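Local coordinates for CRISPR-associated protein, Cse1 family (Acidimicrobium ferrooxidans, PDB 4H3T) that probably serves as the large Cse1 (CasA) subunit of the type I-E Cascade complex, which recognises invading DNA in CRISPR immunity, at residues 29-32 with 33-36; 86-89 with 90-94; 95-98 with 99-102; 104-107 with 108-111. The protein carries 1 engineered substitution. All blocks are in the same frame, centred on the assembly; numbering follows the deposited sequence.

Contact 1: 29-32 with 33-36; sequences EVSL and RDIF
S31 and D34 meet where strand 27-30 passes into helix 32-37, with S31 as the N-cap. Its OG, turned between the backbone N and the carbonyl carbon (chi1 61°), accepts a nearly straight bond from the amide of D34, N to OG 3.1 Å. S31 O is gripped as well, by I35 N at 2.9 Å, so two atoms of one residue take amides from the first turn.

The D34 side chain completes the cap. Its CB lies 3.5 Å from S31 OG and also packs against V30 CB. From CG the carboxylate divides its work: OD2 accepts from a water at 2.7 Å, which in turn accepts from S31 N, giving a water-mediated variant of the capping box. OD1 faces the neighbouring guanidinium, in a long salt bridge to R33 NH1 (3.6 Å), although the stronger partner of R33 is D92. A valine in place of S31 would probably leave the amide of D34 without its capping acceptor and weaken the start of the helix.

On the apolar side, V30 CG2 meets I35 CG1 at 3.8 Å, the two side chains crossing at about a right angle. V30 and I35 rest on strand 18-22, F36 packs against helix 52-68, and L32 reaches both helix 52-68 and helix 88-98.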
loop_
_atom_site.group_PDB
_atom_site.type_symbol
_atom_site.label_atom_id
_atom_site.label_comp_id
_atom_site.label_asym_id
_atom_site.label_seq_id
_atom_site.Cartn_x
_atom_site.Cartn_y
_atom_site.Cartn_z
ATOM N N GLU A 29 21.419 -2.178 -8.285
ATOM C CA GLU A 29 20.765 -0.911 -8.584
ATOM C C GLU A 29 20.875 -0.591 -10.023
ATOM O O GLU A 29 21.908 -0.849 -10.630
ATOM C CB GLU A 29 21.370 0.216 -7.753
ATOM C CG GLU A 29 20.952 0.098 -6.319
ATOM C CD GLU A 29 21.609 1.127 -5.418
ATOM O OE1 GLU A 29 22.325 2.011 -5.931
ATOM O OE2 GLU A 29 21.425 1.030 -4.191
ATOM N N VAL A 30 19.814 -0.015 -10.608
ATOM C CA VAL A 30 19.854 0.363 -12.023
ATOM C C VAL A 30 19.457 1.843 -12.169
ATOM O O VAL A 30 18.858 2.440 -11.271
ATOM C CB VAL A 30 18.960 -0.563 -12.893
ATOM C CG1 VAL A 30 19.498 -1.992 -12.900
ATOM C CG2 VAL A 30 17.469 -0.542 -12.458
ATOM N N SER A 31 19.756 2.400 -13.306
ATOM C CA SER A 31 19.370 3.772 -13.679
ATOM C C SER A 31 17.945 3.754 -14.222
ATOM O O SER A 31 17.399 2.669 -14.475
ATOM C CB SER A 31 20.296 4.260 -14.759
ATOM O OG SER A 31 20.130 3.389 -15.865
ATOM N N LEU A 32 17.367 4.922 -14.445
ATOM C CA LEU A 32 16.031 4.984 -15.018
ATOM C C LEU A 32 16.030 4.489 -16.473
ATOM O O LEU A 32 15.101 3.828 -16.865
ATOM C CB LEU A 32 15.419 6.374 -14.965
ATOM C CG LEU A 32 15.016 6.874 -13.629
ATOM C CD1 LEU A 32 14.858 8.366 -13.694
ATOM C CD2 LEU A 32 13.733 6.236 -13.168
ATOM N N ARG A 33 17.106 4.698 -17.215
ATOM C CA ARG A 33 17.216 4.201 -18.561
ATOM C C ARG A 33 17.199 2.664 -18.538
ATOM O O ARG A 33 16.391 2.065 -19.245
ATOM C CB ARG A 33 18.474 4.760 -19.264
ATOM C CG ARG A 33 18.459 4.420 -20.742
ATOM C CD ARG A 33 19.665 3.624 -21.143
ATOM N NE ARG A 33 19.678 3.354 -22.586
ATOM C CZ ARG A 33 20.162 2.245 -23.130
ATOM N NH1 ARG A 33 20.662 1.283 -22.360
ATOM N NH2 ARG A 33 20.129 2.073 -24.451
ATOM N N ASP A 34 18.045 2.044 -17.713
ATOM C CA ASP A 34 18.102 0.579 -17.609
ATOM C C ASP A 34 16.855 -0.045 -17.004
ATOM O O ASP A 34 16.489 -1.133 -17.397
ATOM C CB ASP A 34 19.349 0.122 -16.819
ATOM C CG ASP A 34 20.578 0.092 -17.712
ATOM O OD1 ASP A 34 20.415 0.239 -18.946
ATOM O OD2 ASP A 34 21.704 -0.048 -17.176
ATOM N N ILE A 35 16.167 0.627 -16.125
ATOM C CA ILE A 35 14.954 0.018 -15.571
ATOM C C ILE A 35 13.875 -0.188 -16.712
ATOM O O ILE A 35 13.130 -1.160 -16.669
ATOM C CB ILE A 35 14.437 0.777 -14.310
ATOM C CG1 ILE A 35 13.806 -0.228 -13.314
ATOM C CG2 ILE A 35 13.527 1.900 -14.661
ATOM C CD1 ILE A 35 13.240 0.303 -12.094
ATOM N N PHE A 36 13.884 0.636 -17.752
ATOM C CA PHE A 36 12.984 0.497 -18.888
ATOM C C PHE A 36 13.561 -0.471 -19.904
ATOM O O PHE A 36 12.887 -1.393 -20.317
ATOM C CB PHE A 36 12.736 1.883 -19.526
ATOM C CG PHE A 36 11.651 2.575 -18.756
ATOM C CD1 PHE A 36 10.326 2.232 -18.950
ATOM C CD2 PHE A 36 11.954 3.556 -17.819
ATOM C CE1 PHE A 36 9.335 2.837 -18.229
ATOM C CE2 PHE A 36 10.953 4.131 -17.049
ATOM C CZ PHE A 36 9.644 3.787 -17.281
HETATM O O HOH W 1 21.897 0.909 -14.660
#

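Contact 2: 86-89 with 90-94; sequences FSED and AIDDY
Two torsions set the start of helix 88-98: S87 carries OG opposite its own amide nitrogen (chi1 171°), which brings the hydroxyl to the amide of A90, and I91 holds CG1 beside its backbone N (chi1 -63°), so that this branch runs back along S87 O. The first gives a serine N-cap, in which A90 N donates to S87 OG at 3.2 Å. The second lays I91 CG1 only 3.2 Å from S87 O, the carbonyl that also accepts from I91 N at 3.1 Å. OG and O of S87 thus take the amides of A90 and I91 respectively.

The tip of I91, CD1, touches F86 CB at 4.0 Å, an apolar contact between two buried residues. The next two i+4 bonds follow directly, D92 N to E88 O at 2.8 Å and D93 N to D89 O at 2.9 Å. The carboxylates of E88 and D92 approach to 4.5 Å between OE2 and OD2, a like-charge pair that would probably be unfavourable alone; both groups, however, share the guanidinium of R33 as a salt-bridge partner, which probably offsets the repulsion. Acidic side chains at a helix N-terminus should also suit its dipole.

In the fold, I91 leans on helix 32-37, while F86 and Y94 pack against helix 52-68.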
loop_
_atom_site.group_PDB
_atom_site.type_symbol
_atom_site.label_atom_id
_atom_site.label_comp_id
_atom_site.label_asym_id
_atom_site.label_seq_id
_atom_site.Cartn_x
_atom_site.Cartn_y
_atom_site.Cartn_z
ATOM N N PHE A 86 10.517 -3.099 -24.124
ATOM C CA PHE A 86 10.286 -1.699 -24.460
ATOM C C PHE A 86 11.348 -1.260 -25.475
ATOM O O PHE A 86 12.456 -1.783 -25.509
ATOM C CB PHE A 86 10.312 -0.790 -23.209
ATOM C CG PHE A 86 9.185 -0.994 -22.221
ATOM C CD1 PHE A 86 7.856 -0.919 -22.623
ATOM C CD2 PHE A 86 9.450 -1.242 -20.889
ATOM C CE1 PHE A 86 6.817 -1.026 -21.678
ATOM C CE2 PHE A 86 8.422 -1.312 -19.949
ATOM C CZ PHE A 86 7.111 -1.216 -20.360
ATOM N N SER A 87 10.973 -0.314 -26.316
ATOM C CA SER A 87 11.831 0.231 -27.354
ATOM C C SER A 87 12.959 1.063 -26.769
ATOM O O SER A 87 12.691 2.125 -26.177
ATOM C CB SER A 87 10.998 1.108 -28.286
ATOM O OG SER A 87 11.802 1.823 -29.201
ATOM N N GLU A 88 14.237 0.627 -26.995
ATOM C CA GLU A 88 15.405 1.415 -26.593
ATOM C C GLU A 88 15.427 2.798 -27.233
ATOM O O GLU A 88 15.903 3.755 -26.608
ATOM C CB GLU A 88 16.722 0.732 -26.955
ATOM C CG GLU A 88 17.078 -0.427 -26.062
ATOM C CD GLU A 88 18.493 -0.924 -26.265
ATOM O OE1 GLU A 88 18.675 -2.158 -26.321
ATOM O OE2 GLU A 88 19.423 -0.091 -26.326
ATOM N N ASP A 89 14.944 2.901 -28.477
ATOM C CA ASP A 89 14.954 4.171 -29.214
ATOM C C ASP A 89 13.953 5.164 -28.584
ATOM O O ASP A 89 14.281 6.341 -28.428
ATOM C CB ASP A 89 14.636 3.959 -30.706
ATOM C CG ASP A 89 15.695 3.238 -31.549
ATOM O OD1 ASP A 89 16.866 3.147 -31.102
ATOM O OD2 ASP A 89 15.360 2.818 -32.684
ATOM N N ALA A 90 12.766 4.684 -28.160
ATOM C CA ALA A 90 11.776 5.550 -27.505
ATOM C C ALA A 90 12.318 6.071 -26.177
ATOM O O ALA A 90 12.134 7.250 -25.820
ATOM C CB ALA A 90 10.486 4.785 -27.268
ATOM N N ILE A 91 12.997 5.172 -25.452
ATOM C CA ILE A 91 13.573 5.451 -24.137
ATOM C C ILE A 91 14.681 6.456 -24.282
ATOM O O ILE A 91 14.663 7.481 -23.606
ATOM C CB ILE A 91 14.095 4.141 -23.452
ATOM C CG1 ILE A 91 12.933 3.136 -23.182
ATOM C CG2 ILE A 91 14.808 4.488 -22.118
ATOM C CD1 ILE A 91 13.351 1.745 -23.008
ATOM N N ASP A 92 15.622 6.203 -25.202
ATOM C CA ASP A 92 16.767 7.101 -25.404
ATOM C C ASP A 92 16.357 8.452 -26.019
ATOM O O ASP A 92 16.904 9.459 -25.597
ATOM C CB ASP A 92 17.884 6.415 -26.217
ATOM C CG ASP A 92 18.613 5.347 -25.397
ATOM O OD1 ASP A 92 18.659 5.469 -24.134
ATOM O OD2 ASP A 92 19.096 4.367 -25.993
ATOM N N ASP A 93 15.350 8.512 -26.890
ATOM C CA ASP A 93 14.866 9.814 -27.373
ATOM C C ASP A 93 14.287 10.643 -26.205
ATOM O O ASP A 93 14.552 11.835 -26.106
ATOM C CB ASP A 93 13.773 9.651 -28.461
ATOM C CG ASP A 93 14.244 9.124 -29.793
ATOM O OD1 ASP A 93 15.493 9.102 -30.026
ATOM O OD2 ASP A 93 13.373 8.701 -30.601
ATOM N N TYR A 94 13.537 10.006 -25.307
ATOM C CA TYR A 94 12.961 10.737 -24.168
ATOM C C TYR A 94 14.073 11.267 -23.254
ATOM O O TYR A 94 14.080 12.458 -22.951
ATOM C CB TYR A 94 11.955 9.873 -23.393
ATOM C CG TYR A 94 11.243 10.644 -22.304
ATOM C CD1 TYR A 94 10.126 11.422 -22.589
ATOM C CD2 TYR A 94 11.735 10.661 -21.012
ATOM C CE1 TYR A 94 9.505 12.166 -21.602
ATOM C CE2 TYR A 94 11.182 11.471 -20.040
ATOM C CZ TYR A 94 10.039 12.184 -20.317
ATOM O OH TYR A 94 9.481 12.919 -19.305
#

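Contact 3: 95-98 with 99-102; sequences FARW and RHRF
The C-terminal end of helix 88-98 illustrates how an alpha-helix can run on into a 3-10 turn, here residues 99-101, with F95 and F102 meeting across the junction. Their rings form a T-shaped (edge-to-face) pair, planes at 76° and centroids 5.5 Å apart. The edge of F95 approaches one face of F102, CE1 coming within 4.0 Å of F102 CE2, near the rim of that face. F102 CE2 also meets W98 CB, so the ring is lodged against two side chains of the helix's last turn.

The backbone records the change of helix type. R99 N still donates to F95 O, but the bond is weak, bent to 129°. W98 O then accepts from R101 N at 2.8 Å, a three-residue step, with the donor well above the carbonyl plane. R101 CG comes to the edge of the indole of W98, whereas its guanidinium bonds to the backbone of R239. The R99 side chain leads away to a salt bridge with D11.

H100 folds back over the helix end, its CG turned between the backbone N and the carbonyl carbon (chi1 68°). That turn places the imidazole edge at R97 O, with CE1 3.2 Å away, and brings ND1 within 2.7 Å of a water that donates to A96 O.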
loop_
_atom_site.group_PDB
_atom_site.type_symbol
_atom_site.label_atom_id
_atom_site.label_comp_id
_atom_site.label_asym_id
_atom_site.label_seq_id
_atom_site.Cartn_x
_atom_site.Cartn_y
_atom_site.Cartn_z
ATOM N N PHE A 95 15.008 10.405 -22.825
ATOM C CA PHE A 95 16.077 10.853 -21.906
ATOM C C PHE A 95 17.061 11.796 -22.579
ATOM O O PHE A 95 17.575 12.667 -21.880
ATOM C CB PHE A 95 16.803 9.672 -21.240
ATOM C CG PHE A 95 15.972 9.023 -20.173
ATOM C CD1 PHE A 95 15.495 9.763 -19.095
ATOM C CD2 PHE A 95 15.599 7.686 -20.270
ATOM C CE1 PHE A 95 14.736 9.164 -18.107
ATOM C CE2 PHE A 95 14.775 7.102 -19.296
ATOM C CZ PHE A 95 14.301 7.866 -18.263
ATOM N N ALA A 96 17.233 11.763 -23.913
ATOM C CA ALA A 96 18.073 12.783 -24.578
ATOM C C ALA A 96 17.369 14.140 -24.426
ATOM O O ALA A 96 18.013 15.110 -24.071
ATOM C CB ALA A 96 18.303 12.447 -26.060
ATOM N N ARG A 97 16.031 14.192 -24.602
ATOM C CA ARG A 97 15.281 15.453 -24.447
ATOM C C ARG A 97 15.251 15.978 -23.000
ATOM O O ARG A 97 15.316 17.177 -22.812
ATOM C CB ARG A 97 13.823 15.284 -24.946
ATOM C CG ARG A 97 12.820 16.429 -24.694
ATOM C CD ARG A 97 12.954 17.603 -25.644
ATOM N NE ARG A 97 11.957 18.662 -25.414
ATOM C CZ ARG A 97 12.025 19.620 -24.482
ATOM N NH1 ARG A 97 13.042 19.663 -23.625
ATOM N NH2 ARG A 97 11.065 20.532 -24.389
ATOM N N TRP A 98 15.122 15.117 -21.997
ATOM C CA TRP A 98 14.860 15.579 -20.642
ATOM C C TRP A 98 15.946 15.343 -19.634
ATOM O O TRP A 98 15.761 15.740 -18.457
ATOM C CB TRP A 98 13.584 14.871 -20.159
ATOM C CG TRP A 98 12.371 15.339 -20.917
ATOM C CD1 TRP A 98 11.716 14.683 -21.914
ATOM C CD2 TRP A 98 11.797 16.644 -20.851
ATOM N NE1 TRP A 98 10.721 15.476 -22.430
ATOM C CE2 TRP A 98 10.747 16.690 -21.795
ATOM C CE3 TRP A 98 12.080 17.789 -20.088
ATOM C CZ2 TRP A 98 9.959 17.826 -21.978
ATOM C CZ3 TRP A 98 11.307 18.918 -20.278
ATOM C CH2 TRP A 98 10.245 18.927 -21.193
ATOM N N ARG A 99 17.071 14.769 -20.021
ATOM C CA ARG A 99 18.041 14.467 -18.964
ATOM C C ARG A 99 18.636 15.707 -18.288
ATOM O O ARG A 99 19.051 15.567 -17.149
ATOM C CB ARG A 99 19.129 13.527 -19.390
ATOM C CG ARG A 99 20.152 14.114 -20.257
ATOM C CD ARG A 99 20.940 13.021 -20.956
ATOM N NE ARG A 99 21.710 12.180 -20.031
ATOM C CZ ARG A 99 22.536 11.197 -20.404
ATOM N NH1 ARG A 99 22.686 10.891 -21.689
ATOM N NH2 ARG A 99 23.217 10.511 -19.493
ATOM N N HIS A 100 18.507 16.915 -18.869
ATOM C CA HIS A 100 18.910 18.157 -18.178
ATOM C C HIS A 100 18.016 18.401 -16.911
ATOM O O HIS A 100 18.332 19.234 -16.052
ATOM C CB HIS A 100 18.837 19.359 -19.152
ATOM C CG HIS A 100 17.428 19.719 -19.571
ATOM N ND1 HIS A 100 16.738 18.972 -20.533
ATOM C CD2 HIS A 100 16.652 20.770 -19.201
ATOM C CE1 HIS A 100 15.551 19.552 -20.673
ATOM N NE2 HIS A 100 15.434 20.623 -19.872
ATOM N N ARG A 101 16.930 17.645 -16.783
ATOM C CA ARG A 101 16.027 17.718 -15.632
ATOM C C ARG A 101 16.162 16.552 -14.659
ATOM O O ARG A 101 15.495 16.599 -13.613
ATOM C CB ARG A 101 14.583 17.828 -16.117
ATOM C CG ARG A 101 14.310 19.084 -16.953
ATOM C CD ARG A 101 14.459 20.405 -16.166
ATOM N NE ARG A 101 13.505 20.489 -15.031
ATOM C CZ ARG A 101 12.308 21.060 -15.051
ATOM N NH1 ARG A 101 11.844 21.630 -16.174
ATOM N NH2 ARG A 101 11.548 21.053 -13.966
ATOM N N PHE A 102 17.031 15.554 -14.956
ATOM C CA PHE A 102 17.254 14.390 -14.108
ATOM C C PHE A 102 18.555 14.438 -13.319
ATOM O O PHE A 102 18.929 13.431 -12.739
ATOM C CB PHE A 102 17.214 13.113 -14.945
ATOM C CG PHE A 102 15.790 12.746 -15.260
ATOM C CD1 PHE A 102 15.018 12.052 -14.344
ATOM C CD2 PHE A 102 15.220 13.101 -16.476
ATOM C CE1 PHE A 102 13.689 11.764 -14.614
ATOM C CE2 PHE A 102 13.885 12.836 -16.740
ATOM C CZ PHE A 102 13.133 12.140 -15.818
HETATM O O HOH W 2 18.223 17.299 -22.113
#

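Contact 4: 104-107 with 108-111; sequences LFSK and EFPF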
loop_
_atom_site.group_PDB
_atom_site.type_symbol
_atom_site.label_atom_id
_atom_site.label_comp_id
_atom_site.label_asym_id
_atom_site.label_seq_id
_atom_site.Cartn_x
_atom_site.Cartn_y
_atom_site.Cartn_z
ATOM N N LEU A 104 20.350 15.198 -10.052
ATOM C CA LEU A 104 20.081 15.417 -8.634
ATOM C C LEU A 104 20.784 16.674 -8.067
ATOM O O LEU A 104 20.285 17.267 -7.115
ATOM C CB LEU A 104 20.556 14.182 -7.830
ATOM C CG LEU A 104 19.968 13.999 -6.435
ATOM C CD1 LEU A 104 18.474 13.718 -6.489
ATOM C CD2 LEU A 104 20.703 12.881 -5.690
ATOM N N PHE A 105 21.949 17.047 -8.616
ATOM C CA PHE A 105 22.714 18.195 -8.141
ATOM C C PHE A 105 22.835 19.303 -9.178
ATOM O O PHE A 105 23.737 20.122 -9.074
ATOM C CB PHE A 105 24.101 17.742 -7.659
ATOM C CG PHE A 105 24.053 16.568 -6.698
ATOM C CD1 PHE A 105 23.209 16.582 -5.595
ATOM C CD2 PHE A 105 24.827 15.440 -6.922
ATOM C CE1 PHE A 105 23.189 15.508 -4.692
ATOM C CE2 PHE A 105 24.865 14.401 -5.989
ATOM C CZ PHE A 105 24.036 14.431 -4.888
ATOM N N SER A 106 21.875 19.411 -10.112
ATOM C CA SER A 106 21.872 20.513 -11.077
ATOM C C SER A 106 21.792 21.836 -10.313
ATOM O O SER A 106 21.066 21.923 -9.326
ATOM C CB SER A 106 20.692 20.406 -12.038
ATOM O OG SER A 106 20.536 21.602 -12.789
ATOM N N LYS A 107 22.544 22.834 -10.729
ATOM C CA LYS A 107 22.476 24.141 -10.049
ATOM C C LYS A 107 21.196 24.918 -10.442
ATOM O O LYS A 107 20.741 25.747 -9.687
ATOM C CB LYS A 107 23.752 24.971 -10.325
ATOM C CG LYS A 107 24.885 24.619 -9.323
ATOM C CD LYS A 107 25.969 25.685 -9.186
ATOM C CE LYS A 107 27.092 25.573 -10.189
ATOM N NZ LYS A 107 28.101 26.651 -9.983
ATOM N N GLU A 108 20.572 24.602 -11.556
ATOM C CA GLU A 108 19.368 25.291 -11.981
ATOM C C GLU A 108 18.118 24.423 -11.851
ATOM O O GLU A 108 17.079 24.947 -11.468
ATOM C CB GLU A 108 19.575 25.760 -13.441
ATOM C CG GLU A 108 18.357 26.420 -14.051
ATOM C CD GLU A 108 18.552 27.068 -15.415
ATOM O OE1 GLU A 108 19.509 26.698 -16.134
ATOM O OE2 GLU A 108 17.680 27.881 -15.797
ATOM N N PHE A 109 18.182 23.125 -12.197
ATOM C CA PHE A 109 17.017 22.259 -12.184
ATOM C C PHE A 109 17.210 20.990 -11.337
ATOM O O PHE A 109 17.053 19.882 -11.855
ATOM C CB PHE A 109 16.732 21.828 -13.611
ATOM C CG PHE A 109 16.554 22.924 -14.610
ATOM C CD1 PHE A 109 15.367 23.628 -14.675
ATOM C CD2 PHE A 109 17.523 23.170 -15.572
ATOM C CE1 PHE A 109 15.160 24.598 -15.661
ATOM C CE2 PHE A 109 17.336 24.159 -16.540
ATOM C CZ PHE A 109 16.151 24.864 -16.581
ATOM N N PRO A 110 17.698 21.099 -10.085
ATOM C CA PRO A 110 17.891 19.872 -9.298
ATOM C C PRO A 110 16.593 19.061 -9.255
ATOM O O PRO A 110 15.509 19.579 -8.957
ATOM C CB PRO A 110 18.365 20.362 -7.963
ATOM C CG PRO A 110 17.893 21.763 -7.865
ATOM C CD PRO A 110 17.883 22.302 -9.269
ATOM N N PHE A 111 16.726 17.757 -9.555
ATOM C CA PHE A 111 15.585 16.852 -9.635
ATOM C C PHE A 111 14.784 16.816 -8.329
ATOM O O PHE A 111 15.356 16.566 -7.273
ATOM C CB PHE A 111 16.063 15.435 -9.972
ATOM C CG PHE A 111 14.939 14.424 -10.077
ATOM C CD1 PHE A 111 14.210 14.307 -11.235
ATOM C CD2 PHE A 111 14.628 13.588 -9.012
ATOM C CE1 PHE A 111 13.169 13.386 -11.332
ATOM C CE2 PHE A 111 13.616 12.628 -9.132
ATOM C CZ PHE A 111 12.901 12.537 -10.296
#
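Hydrogen bonds from the backbone of E108 and F109 to the hydroxyl of S106 close this tight reversal. Two amides converge on one OG: F109 N donates at 2.9 Å and nearly straight (165°), and E108 N donates at 3.2 Å and more bent (142°). The second bond, from residue i+2 to the side chain of residue i, is that of an ST turn. S106 OG lies on the far side from its own backbone N (chi1 168°), which carries it into the bend. An alanine at S106 would probably leave both amides without this acceptor and let the turn relax.

Van der Waals packing holds the rest. The ring of P110 sits against the carbonyl of S106, its CD 3.2 Å from S106 O; as proline has no amide hydrogen, this pair can be no backbone hydrogen bond. S106 CB packs near the same residue, 3.6 Å from P110 N. P110 CB also touches L104 O at 3.7 Å, and L104 CA lies 4.2 Å from F111 N. Beside the bend, E108 CG covers one face of the F109 ring, over its centre.

The two arms run almost antiparallel, in a loop between helix 88-98 and strand 126-127. L104 and F111 turn to helix 157-170, and F105 packs on strands 263-272 and 275-289.

In the fold
All four contacts are local, three at helix ends and one in a loop, and come in series along the N-terminal part of the chain. Contacts 2 and 3 mark the start and end of helix 88-98, with centres about 12 Å apart. Contact 1, at the head of helix 32-37, touches both: R33 NE bridges to D92 OD1 at 2.8 Å, and L32 packs on the aromatic pair of contact 3. Contact 4 adjoins contact 3 through R101 on F109 and F102 on F111, but stays about 9 Å from contact 2 between nearest atoms. The R33 salt bridges and this packing thus join helix 32-37, helix 88-98 and the following loop within the Cse1 family region.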